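Local atomic coordinates of 5-formaminoimidazole-4-carboxamide-1-(beta)-D-ribofuranosyl 5'-monophosphate synthetase (Methanocaldococcus jannaschii, PDB entry 2R7N), a protein that catalyses the ATP- and formate-dependent formylation of the purine intermediate AICAR to FAICAR, without folates, as a homohexameric ligase of IMP biosynthesis. Residues A22-H27 with V44-K49; D150-V155 with E199-G204; G165-S170 with K177-L182. All coordinates share one frame; numbering follows the deposited sequence.

Contact 1: residues A22-H27 with V44-K49; sequences ATLGSH and VCITMK. With FAI (5-(formylamino)-1-(5-O-phosphono-beta-D-ribofuranosyl)-1H-imidazole-4-carboxamide), chain E.
Parallel pairing inside a beta-alpha-beta unit joins Ala22-Leu24 to Val44-Ile46, the two strands being linked by helix 29-38. The short strand axes approach to 4.7 Å. Val44 O accepts from Thr23 N, Thr23 O takes Ile46 N at 2.9 Å, and Ile46 O receives Gly25 N, 164° at the hydrogen. On one side of the sheet Ala22 CB meets Val44 CB at 3.6 Å. On that same side the Leu24 and Ile46 side chains cross nearly at right angles, CD1 of Leu24 lying 3.7 Å from CG2 of Ile46, and Leu82 of helix 76-84 covers Ala22, Val44 and Ile46. These are inner strands of the four-stranded parallel sheet of the Rossmann-like region, with strand 87-89 beside Ala22 and strand 63-67 beside Cys45. The other side carries Thr23 and Cys45 beneath Leu33 of helix 29-38; Thr23 OG1 bonds to Val90 O. Cys45 SG, anti to its own N (chi1 179°), is brought against Gly25 CA at 3.5 Å, where a beta carbon would collide with the sulfur. Gly25 centres an inverse gamma turn that carries the chain off the sheet to the substrate site. There His27, stacked on His92, donates from NE2 to O6 of the bound FAICAR product at 3.1 Å, with O6 near the ring plane.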
loop_
_atom_site.group_PDB
_atom_site.type_symbol
_atom_site.label_atom_id
_atom_site.label_comp_id
_atom_site.label_asym_id
_atom_site.label_seq_id
_atom_site.Cartn_x
_atom_site.Cartn_y
_atom_site.Cartn_z
ATOM N N ALA A 22 18.232 -0.925 -19.445
ATOM C CA ALA A 22 18.955 -2.174 -19.630
ATOM C C ALA A 22 20.148 -2.297 -18.684
ATOM O O ALA A 22 20.729 -1.295 -18.239
ATOM C CB ALA A 22 19.397 -2.333 -21.078
ATOM N N THR A 23 20.501 -3.542 -18.389
ATOM C CA THR A 23 21.710 -3.853 -17.662
ATOM C C THR A 23 21.997 -5.322 -17.852
ATOM O O THR A 23 21.270 -6.024 -18.555
ATOM C CB THR A 23 21.577 -3.542 -16.149
ATOM O OG1 THR A 23 22.876 -3.361 -15.585
ATOM C CG2 THR A 23 20.861 -4.665 -15.419
ATOM N N LEU A 24 23.053 -5.794 -17.210
ATOM C CA LEU A 24 23.499 -7.153 -17.417
ATOM C C LEU A 24 22.957 -8.021 -16.308
ATOM O O LEU A 24 22.954 -7.636 -15.137
ATOM C CB LEU A 24 25.030 -7.207 -17.450
ATOM C CG LEU A 24 25.667 -8.582 -17.638
ATOM C CD1 LEU A 24 25.530 -9.010 -19.077
ATOM C CD2 LEU A 24 27.132 -8.558 -17.235
ATOM N N GLY A 25 22.500 -9.204 -16.680
ATOM C CA GLY A 25 21.920 -10.112 -15.716
ATOM C C GLY A 25 22.932 -10.623 -14.714
ATOM O O GLY A 25 23.358 -11.780 -14.793
ATOM N N SER A 26 23.306 -9.762 -13.768
ATOM C CA SER A 26 24.229 -10.122 -12.691
ATOM C C SER A 26 24.527 -8.920 -11.807
ATOM O O SER A 26 24.170 -7.781 -12.134
ATOM C CB SER A 26 25.543 -10.660 -13.278
ATOM O OG SER A 26 26.579 -10.692 -12.310
ATOM N N HIS A 27 25.198 -9.188 -10.688
ATOM C CA HIS A 27 25.727 -8.153 -9.785
ATOM C C HIS A 27 24.674 -7.469 -8.911
ATOM O O HIS A 27 24.569 -7.744 -7.712
ATOM C CB HIS A 27 26.550 -7.095 -10.533
ATOM C CG HIS A 27 27.219 -6.118 -9.615
ATOM N ND1 HIS A 27 26.709 -4.864 -9.359
ATOM C CD2 HIS A 27 28.332 -6.233 -8.852
ATOM C CE1 HIS A 27 27.486 -4.240 -8.493
ATOM N NE2 HIS A 27 28.477 -5.050 -8.167
ATOM N N VAL A 44 15.276 -4.325 -20.013
ATOM C CA VAL A 44 16.066 -5.216 -20.853
ATOM C C VAL A 44 17.223 -5.822 -20.051
ATOM O O VAL A 44 18.051 -5.116 -19.471
ATOM C CB VAL A 44 16.617 -4.463 -22.070
ATOM C CG1 VAL A 44 17.549 -5.355 -22.872
ATOM C CG2 VAL A 44 15.462 -3.929 -22.928
ATOM N N CYS A 45 17.260 -7.142 -20.008
ATOM C CA CYS A 45 18.319 -7.841 -19.321
ATOM C C CYS A 45 19.233 -8.555 -20.299
ATOM O O CYS A 45 18.799 -9.446 -21.022
ATOM C CB CYS A 45 17.724 -8.869 -18.390
ATOM S SG CYS A 45 18.945 -9.787 -17.519
ATOM N N ILE A 46 20.503 -8.172 -20.321
ATOM C CA ILE A 46 21.470 -8.959 -21.058
ATOM C C ILE A 46 21.820 -10.188 -20.226
ATOM O O ILE A 46 22.241 -10.072 -19.077
ATOM C CB ILE A 46 22.711 -8.143 -21.387
ATOM C CG1 ILE A 46 22.291 -6.824 -22.044
ATOM C CG2 ILE A 46 23.616 -8.944 -22.289
ATOM C CD1 ILE A 46 23.351 -5.766 -22.041
ATOM N N THR A 47 21.604 -11.366 -20.797
ATOM C CA THR A 47 21.850 -12.612 -20.090
ATOM C C THR A 47 22.466 -13.663 -21.021
ATOM O O THR A 47 22.838 -13.357 -22.158
ATOM C CB THR A 47 20.554 -13.143 -19.463
ATOM O OG1 THR A 47 20.835 -14.304 -18.676
ATOM C CG2 THR A 47 19.533 -13.492 -20.540
ATOM N N MET A 48 22.601 -14.892 -20.530
ATOM C CA MET A 48 23.112 -15.991 -21.338
ATOM C C MET A 48 22.540 -17.300 -20.840
ATOM O O MET A 48 22.009 -17.366 -19.738
ATOM C CB MET A 48 24.647 -16.038 -21.326
ATOM C CG MET A 48 25.277 -16.222 -19.949
ATOM S SD MET A 48 27.082 -16.389 -20.003
ATOM C CE MET A 48 27.212 -18.172 -20.204
ATOM N N LYS A 49 22.622 -18.337 -21.663
ATOM C CA LYS A 49 22.089 -19.624 -21.264
ATOM C C LYS A 49 22.775 -20.029 -19.974
ATOM O O LYS A 49 23.980 -19.839 -19.818
ATOM C CB LYS A 49 22.317 -20.680 -22.349
ATOM C CG LYS A 49 21.361 -20.603 -23.532
ATOM C CD LYS A 49 21.321 -21.936 -24.273
ATOM C CE LYS A 49 20.318 -21.919 -25.422
ATOM N NZ LYS A 49 20.208 -23.244 -26.111
HETATM O OP2 FAI E . 29.335 -11.401 -9.194
HETATM P P FAI E . 30.573 -10.748 -10.013
HETATM O OP1 FAI E . 30.109 -10.756 -11.553
HETATM O OP3 FAI E . 31.835 -11.516 -9.851
HETATM O O3 FAI E . 30.704 -9.236 -9.540
HETATM C C4 FAI E . 31.673 -8.413 -10.196
HETATM C C FAI E . 32.333 -7.459 -9.193
HETATM O O FAI E . 31.291 -7.154 -8.269
HETATM C C3 FAI E . 33.469 -8.114 -8.381
HETATM O "O3'" FAI E . 34.677 -7.386 -8.641
HETATM C C2 FAI E . 33.060 -7.941 -6.915
HETATM O "O2'" FAI E . 34.100 -7.275 -6.183
HETATM C C1 FAI E . 31.856 -7.008 -6.970
HETATM N N FAI E . 30.766 -7.531 -6.132
HETATM C C5 FAI E . 29.957 -8.536 -6.490
HETATM N N1 FAI E . 29.067 -8.754 -5.520
HETATM C C3A FAI E . 29.315 -7.886 -4.547
HETATM C C6 FAI E . 28.496 -7.849 -3.267
HETATM O O5 FAI E . 27.501 -8.573 -3.189
HETATM N N2 FAI E . 28.924 -7.028 -2.297
HETATM C C7A FAI E . 30.392 -7.108 -4.925
HETATM N N3 FAI E . 30.943 -6.097 -4.241
HETATM C C8 FAI E . 30.881 -4.826 -4.704
HETATM O O6 FAI E . 30.353 -4.423 -5.758
#

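Contact 2: residues D150-V155 with E199-G204; sequences DGTVIV and EEYVVG. With ADP (adenosine-5'-diphosphate), chain D.
Val153-Ile154 and Glu199-Glu200 pair antiparallel: Ile154 and Glu199 form a hydrogen-bonded pair, Ile154 N to Glu199 O at 2.8 Å and Glu199 N to Ile154 O at 3.0 Å, while Val153 and Glu200 form the neighbouring non-hydrogen-bonded pair. This is the nucleotide-binding sheet of the ATP-grasp fold, and Glu200-Val202 continues as the segment that reads the adenine edge. Beyond the strand, Tyr201 N still reaches Thr152 O, but from 38° above the carbonyl plane; a water donates to that same oxygen and to Tyr201 O. Ile154 and Glu199 lie side by side, CG2 of Ile154 against CG of Glu199 at 3.6 Å. Ile154 swings CG1 to the side opposite its own N (chi1 -172°), and CD1 thereby reaches C4 and N9 of the purine. Glu199 sends OE2 to ADP N6, and the same oxygen forms a salt bridge with Lys156. One face of the Tyr201 ring receives the C2 corner of the adenine, C2 sitting over its centre, 3.6 Å above the plane. Thr152 CG2 packs on Tyr201 CB at 3.7 Å, and Ile154 CB touches the ring at CD1 obliquely. An alanine in place of Tyr201 would remove the ring and would probably open a gap beside adenine C2 and leave Ile154 CB without its aromatic neighbour. Ile239 of the third subunit also packs on Tyr201. N6 has a second acceptor in Glu200 O, and Val202 N donates to ADP N1 at 2.9 Å.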
loop_
_atom_site.group_PDB
_atom_site.type_symbol
_atom_site.label_atom_id
_atom_site.label_comp_id
_atom_site.label_asym_id
_atom_site.label_seq_id
_atom_site.Cartn_x
_atom_site.Cartn_y
_atom_site.Cartn_z
ATOM N N ASP A 150 54.935 -1.673 10.473
ATOM C CA ASP A 150 55.217 -1.404 11.882
ATOM C C ASP A 150 54.001 -1.662 12.765
ATOM O O ASP A 150 53.978 -1.290 13.936
ATOM C CB ASP A 150 55.697 0.036 12.067
ATOM C CG ASP A 150 54.717 1.058 11.510
ATOM O OD1 ASP A 150 53.833 0.671 10.719
ATOM O OD2 ASP A 150 54.833 2.251 11.857
ATOM N N GLY A 151 52.986 -2.293 12.192
ATOM C CA GLY A 151 51.787 -2.670 12.933
ATOM C C GLY A 151 51.154 -3.843 12.223
ATOM O O GLY A 151 51.809 -4.511 11.426
ATOM N N THR A 152 49.884 -4.112 12.502
ATOM C CA THR A 152 49.172 -5.085 11.690
ATOM C C THR A 152 48.795 -4.421 10.366
ATOM O O THR A 152 48.420 -3.243 10.317
ATOM C CB THR A 152 47.933 -5.666 12.393
ATOM O OG1 THR A 152 48.322 -6.256 13.639
ATOM C CG2 THR A 152 47.293 -6.747 11.525
ATOM N N VAL A 153 48.950 -5.167 9.285
ATOM C CA VAL A 153 48.624 -4.658 7.980
ATOM C C VAL A 153 47.858 -5.729 7.252
ATOM O O VAL A 153 47.926 -6.902 7.616
ATOM C CB VAL A 153 49.887 -4.304 7.147
ATOM C CG1 VAL A 153 50.689 -3.197 7.812
ATOM C CG2 VAL A 153 50.737 -5.542 6.886
ATOM N N ILE A 154 47.111 -5.323 6.233
ATOM C CA ILE A 154 46.500 -6.277 5.332
ATOM C C ILE A 154 47.190 -6.079 4.006
ATOM O O ILE A 154 47.594 -4.956 3.675
ATOM C CB ILE A 154 44.972 -6.052 5.171
ATOM C CG1 ILE A 154 44.340 -7.199 4.379
ATOM C CG2 ILE A 154 44.684 -4.718 4.483
ATOM C CD1 ILE A 154 42.824 -7.191 4.408
ATOM N N VAL A 155 47.321 -7.159 3.249
ATOM C CA VAL A 155 48.073 -7.099 2.003
ATOM C C VAL A 155 47.249 -7.601 0.827
ATOM O O VAL A 155 46.830 -8.762 0.799
ATOM C CB VAL A 155 49.405 -7.882 2.097
ATOM C CG1 VAL A 155 50.206 -7.690 0.830
ATOM C CG2 VAL A 155 50.206 -7.420 3.321
ATOM N N GLU A 199 48.536 -2.167 3.306
ATOM C CA GLU A 199 47.952 -1.066 4.046
ATOM C C GLU A 199 47.640 -1.411 5.489
ATOM O O GLU A 199 47.514 -2.588 5.870
ATOM C CB GLU A 199 46.693 -0.533 3.345
ATOM C CG GLU A 199 45.635 -1.591 3.006
ATOM C CD GLU A 199 44.312 -0.982 2.532
ATOM O OE1 GLU A 199 44.340 -0.077 1.669
ATOM O OE2 GLU A 199 43.243 -1.407 3.025
ATOM N N GLU A 200 47.519 -0.364 6.288
ATOM C CA GLU A 200 47.079 -0.484 7.666
ATOM C C GLU A 200 45.846 -1.371 7.770
ATOM O O GLU A 200 44.860 -1.152 7.078
ATOM C CB GLU A 200 46.729 0.898 8.200
ATOM C CG GLU A 200 46.021 0.864 9.512
ATOM C CD GLU A 200 45.768 2.245 10.067
ATOM O OE1 GLU A 200 45.827 3.245 9.294
ATOM O OE2 GLU A 200 45.499 2.319 11.284
ATOM N N TYR A 201 45.907 -2.381 8.621
ATOM C CA TYR A 201 44.741 -3.198 8.883
ATOM C C TYR A 201 43.881 -2.413 9.850
ATOM O O TYR A 201 44.250 -2.241 11.015
ATOM C CB TYR A 201 45.134 -4.549 9.492
ATOM C CG TYR A 201 43.974 -5.501 9.581
ATOM C CD1 TYR A 201 43.769 -6.469 8.608
ATOM C CD2 TYR A 201 43.061 -5.415 10.621
ATOM C CE1 TYR A 201 42.689 -7.338 8.681
ATOM C CE2 TYR A 201 41.979 -6.276 10.699
ATOM C CZ TYR A 201 41.797 -7.232 9.732
ATOM O OH TYR A 201 40.726 -8.097 9.816
ATOM N N VAL A 202 42.756 -1.892 9.366
ATOM C CA VAL A 202 41.865 -1.135 10.242
ATOM C C VAL A 202 40.960 -2.110 10.979
ATOM O O VAL A 202 40.315 -2.952 10.357
ATOM C CB VAL A 202 41.033 -0.086 9.471
ATOM C CG1 VAL A 202 39.980 0.532 10.381
ATOM C CG2 VAL A 202 41.945 0.994 8.889
ATOM N N VAL A 203 40.938 -2.013 12.304
ATOM C CA VAL A 203 40.165 -2.948 13.114
ATOM C C VAL A 203 38.896 -2.282 13.624
ATOM O O VAL A 203 38.933 -1.412 14.492
ATOM C CB VAL A 203 40.987 -3.524 14.297
ATOM C CG1 VAL A 203 40.129 -4.475 15.155
ATOM C CG2 VAL A 203 42.229 -4.238 13.781
ATOM N N GLY A 204 37.767 -2.693 13.067
ATOM C CA GLY A 204 36.504 -2.090 13.445
ATOM C C GLY A 204 35.320 -2.700 12.735
ATOM O O GLY A 204 35.409 -3.781 12.162
HETATM P PB ADP D . 36.814 -5.060 -2.517
HETATM O O1B ADP D . 37.066 -3.814 -3.343
HETATM O O2B ADP D . 37.577 -6.283 -2.990
HETATM O O3B ADP D . 35.344 -5.314 -2.228
HETATM P PA ADP D . 38.976 -5.001 -0.712
HETATM O O1A ADP D . 39.659 -3.674 -0.475
HETATM O O2A ADP D . 39.479 -6.015 -1.702
HETATM O O3A ADP D . 37.433 -4.695 -1.063
HETATM O "O5'" ADP D . 38.931 -5.777 0.686
HETATM C "C5'" ADP D . 38.448 -7.108 0.702
HETATM C "C4'" ADP D . 37.941 -7.344 2.112
HETATM O "O4'" ADP D . 39.055 -7.392 3.011
HETATM C "C3'" ADP D . 37.059 -6.194 2.584
HETATM O "O3'" ADP D . 35.676 -6.451 2.332
HETATM C "C2'" ADP D . 37.366 -6.085 4.064
HETATM O "O2'" ADP D . 36.487 -6.913 4.825
HETATM C "C1'" ADP D . 38.794 -6.612 4.174
HETATM N N9 ADP D . 39.650 -5.422 4.179
HETATM C C8 ADP D . 39.999 -4.681 3.111
HETATM N N7 ADP D . 40.772 -3.627 3.491
HETATM C C5 ADP D . 40.917 -3.691 4.833
HETATM C C6 ADP D . 41.618 -2.907 5.871
HETATM N N6 ADP D . 42.331 -1.795 5.564
HETATM N N1 ADP D . 41.499 -3.318 7.147
HETATM C C2 ADP D . 40.788 -4.414 7.481
HETATM N N3 ADP D . 40.135 -5.182 6.594
HETATM C C4 ADP D . 40.161 -4.870 5.278
HETATM O O HOH W 1 46.408 -2.477 12.439
#

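Contact 3: residues G165-S170 with K177-L182; sequences GYFIAS and KKAEDL. With ADP (adenosine-5'-diphosphate), chain D.
Phe167 fills the tight part of this contact, its ring set between strand 167-169 and Lys178, Ala179 and Leu182 of the helix. Lys178 CB lies over one ring face, 4.0 Å from the centroid and 16° off the normal, a CH-pi contact displaced toward the rim. Leu182 CD1 comes obliquely to Phe167 CD1 at 3.4 Å and also touches Gly165 O. The far end of the ring, CZ, reaches the Ala179 backbone N at 4.0 Å. Phe167 CG sits between the backbone N and carbonyl carbon (chi1 70°), which directs the ring at the helix, and Phe175 packs on it edge-to-face. Strand and helix run nearly antiparallel, 159° between their directions, their axes 9.3 Å apart; here helix 172-183 packs against the outermost strand, within this chain, of the antiparallel ATP-grasp sheet, whose next strand is 153-156. Lys178 belongs to the packed side as well. Beyond CG its chain is extended, which carries NZ past the ring to Ile168 O, a bond modelled too short for its length to be trusted. This amine also forms a salt bridge with Asp243 of the third subunit, whose Pro240 packs on Ile168. The loose side belongs to Lys177, which is exposed, and to Glu180 and Asp181, only partly covered; none of the three touches the strand segment. Just before the strand, the first side-chain bond of Tyr166 leads away from the helix, and its OH donates to ADP O2A, which lies near the ring plane; that distance too is modelled very short.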
loop_
_atom_site.group_PDB
_atom_site.type_symbol
_atom_site.label_atom_id
_atom_site.label_comp_id
_atom_site.label_asym_id
_atom_site.label_seq_id
_atom_site.Cartn_x
_atom_site.Cartn_y
_atom_site.Cartn_z
ATOM N N GLY A 165 43.811 -13.975 -2.400
ATOM C CA GLY A 165 45.228 -14.086 -2.077
ATOM C C GLY A 165 45.667 -13.066 -1.038
ATOM O O GLY A 165 46.859 -12.829 -0.851
ATOM N N TYR A 166 44.696 -12.458 -0.363
ATOM C CA TYR A 166 44.961 -11.503 0.704
ATOM C C TYR A 166 45.631 -12.188 1.890
ATOM O O TYR A 166 45.482 -13.394 2.083
ATOM C CB TYR A 166 43.649 -10.873 1.183
ATOM C CG TYR A 166 42.965 -9.976 0.178
ATOM C CD1 TYR A 166 42.609 -10.449 -1.079
ATOM C CD2 TYR A 166 42.650 -8.663 0.499
ATOM C CE1 TYR A 166 41.980 -9.633 -2.001
ATOM C CE2 TYR A 166 42.016 -7.838 -0.411
ATOM C CZ TYR A 166 41.684 -8.327 -1.662
ATOM O OH TYR A 166 41.057 -7.508 -2.573
ATOM N N PHE A 167 46.369 -11.415 2.683
ATOM C CA PHE A 167 46.884 -11.918 3.958
ATOM C C PHE A 167 47.189 -10.799 4.931
ATOM O O PHE A 167 47.245 -9.616 4.549
ATOM C CB PHE A 167 48.082 -12.877 3.782
ATOM C CG PHE A 167 49.360 -12.214 3.312
ATOM C CD1 PHE A 167 49.804 -12.384 2.005
ATOM C CD2 PHE A 167 50.135 -11.452 4.186
ATOM C CE1 PHE A 167 50.983 -11.792 1.570
ATOM C CE2 PHE A 167 51.315 -10.856 3.759
ATOM C CZ PHE A 167 51.739 -11.026 2.451
ATOM N N ILE A 168 47.372 -11.180 6.192
ATOM C CA ILE A 168 47.592 -10.236 7.287
ATOM C C ILE A 168 49.013 -10.403 7.831
ATOM O O ILE A 168 49.532 -11.523 7.920
ATOM C CB ILE A 168 46.599 -10.504 8.437
ATOM C CG1 ILE A 168 45.153 -10.279 7.972
ATOM C CG2 ILE A 168 46.935 -9.660 9.673
ATOM C CD1 ILE A 168 44.108 -10.687 9.006
ATOM N N ALA A 169 49.636 -9.294 8.207
ATOM C CA ALA A 169 51.001 -9.323 8.674
ATOM C C ALA A 169 51.175 -8.326 9.800
ATOM O O ALA A 169 50.581 -7.254 9.777
ATOM C CB ALA A 169 51.964 -9.014 7.518
ATOM N N SER A 170 51.992 -8.682 10.787
ATOM C CA SER A 170 52.323 -7.757 11.865
ATOM C C SER A 170 53.815 -7.408 11.907
ATOM O O SER A 170 54.274 -6.713 12.827
ATOM C CB SER A 170 51.847 -8.299 13.217
ATOM O OG SER A 170 50.440 -8.148 13.363
ATOM N N LYS A 177 57.264 -14.537 5.220
ATOM C CA LYS A 177 56.852 -15.847 5.687
ATOM C C LYS A 177 55.559 -16.218 4.967
ATOM O O LYS A 177 55.435 -17.306 4.403
ATOM C CB LYS A 177 56.646 -15.827 7.204
ATOM C CG LYS A 177 56.796 -17.179 7.892
ATOM C CD LYS A 177 55.588 -18.082 7.662
ATOM C CE LYS A 177 55.635 -19.314 8.561
ATOM N NZ LYS A 177 54.409 -20.148 8.427
ATOM N N LYS A 178 54.609 -15.287 4.962
ATOM C CA LYS A 178 53.300 -15.514 4.353
ATOM C C LYS A 178 53.303 -15.379 2.835
ATOM O O LYS A 178 52.676 -16.172 2.127
ATOM C CB LYS A 178 52.256 -14.583 4.970
ATOM C CG LYS A 178 51.586 -15.178 6.186
ATOM C CD LYS A 178 50.799 -14.142 6.934
ATOM C CE LYS A 178 49.938 -14.786 7.986
ATOM N NZ LYS A 178 49.154 -13.762 8.697
ATOM N N ALA A 179 53.996 -14.363 2.335
ATOM C CA ALA A 179 54.161 -14.219 0.899
ATOM C C ALA A 179 54.644 -15.548 0.324
ATOM O O ALA A 179 54.078 -16.053 -0.644
ATOM C CB ALA A 179 55.138 -13.102 0.586
ATOM N N GLU A 180 55.676 -16.115 0.947
ATOM C CA GLU A 180 56.218 -17.421 0.571
ATOM C C GLU A 180 55.172 -18.523 0.613
ATOM O O GLU A 180 55.056 -19.324 -0.314
ATOM C CB GLU A 180 57.377 -17.799 1.495
ATOM C CG GLU A 180 58.743 -17.475 0.933
ATOM C CD GLU A 180 59.174 -18.456 -0.142
ATOM O OE1 GLU A 180 59.082 -19.679 0.103
ATOM O OE2 GLU A 180 59.607 -18.004 -1.225
ATOM N N ASP A 181 54.426 -18.568 1.710
ATOM C CA ASP A 181 53.381 -19.558 1.880
ATOM C C ASP A 181 52.476 -19.572 0.651
ATOM O O ASP A 181 52.285 -20.609 0.021
ATOM C CB ASP A 181 52.575 -19.243 3.139
ATOM C CG ASP A 181 51.699 -20.398 3.576
ATOM O OD1 ASP A 181 51.914 -21.530 3.089
ATOM O OD2 ASP A 181 50.799 -20.171 4.414
ATOM N N LEU A 182 51.943 -18.406 0.302
ATOM C CA LEU A 182 51.005 -18.289 -0.813
ATOM C C LEU A 182 51.687 -18.466 -2.167
ATOM O O LEU A 182 51.022 -18.615 -3.194
ATOM C CB LEU A 182 50.269 -16.948 -0.753
ATOM C CG LEU A 182 49.399 -16.729 0.490
ATOM C CD1 LEU A 182 48.822 -15.325 0.513
ATOM C CD2 LEU A 182 48.291 -17.771 0.568
HETATM P PB ADP D . 36.814 -5.060 -2.517
HETATM O O1B ADP D . 37.066 -3.814 -3.343
HETATM O O2B ADP D . 37.577 -6.283 -2.990
HETATM O O3B ADP D . 35.344 -5.314 -2.228
HETATM P PA ADP D . 38.976 -5.001 -0.712
HETATM O O1A ADP D . 39.659 -3.674 -0.475
HETATM O O2A ADP D . 39.479 -6.015 -1.702
HETATM O O3A ADP D . 37.433 -4.695 -1.063
HETATM O "O5'" ADP D . 38.931 -5.777 0.686
HETATM C "C5'" ADP D . 38.448 -7.108 0.702
HETATM C "C4'" ADP D . 37.941 -7.344 2.112
HETATM O "O4'" ADP D . 39.055 -7.392 3.011
HETATM C "C3'" ADP D . 37.059 -6.194 2.584
HETATM O "O3'" ADP D . 35.676 -6.451 2.332
HETATM C "C2'" ADP D . 37.366 -6.085 4.064
HETATM O "O2'" ADP D . 36.487 -6.913 4.825
HETATM C "C1'" ADP D . 38.794 -6.612 4.174
HETATM N N9 ADP D . 39.650 -5.422 4.179
HETATM C C8 ADP D . 39.999 -4.681 3.111
HETATM N N7 ADP D . 40.772 -3.627 3.491
HETATM C C5 ADP D . 40.917 -3.691 4.833
HETATM C C6 ADP D . 41.618 -2.907 5.871
HETATM N N6 ADP D . 42.331 -1.795 5.564
HETATM N N1 ADP D . 41.499 -3.318 7.147
HETATM C C2 ADP D . 40.788 -4.414 7.481
HETATM N N3 ADP D . 40.135 -5.182 6.594
HETATM C C4 ADP D . 40.161 -4.870 5.278
#

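Overall arrangement
Contact 1 comes first along the chain, in the four-stranded parallel sheet of the Rossmann-like region; contacts 2 and 3 follow in the ATP-grasp region, with contact 3 nested inside the loop that contact 2 closes. The centre of contact 1 is about 37 Å from that of either other contact. Contacts 2 and 3 have centres about 13 Å apart and share one antiparallel sheet, in which strands 153-156 and 167-169 are neighbours; Val153 N lies 2.7 Å from Ala169 O, a probable hydrogen bond. Both touch ADP and the third subunit, whereas contact 1 supplies His27 to the FAICAR site, which Asn258 and Arg314 of the ATP-grasp region also line, so both regions contribute to the active site.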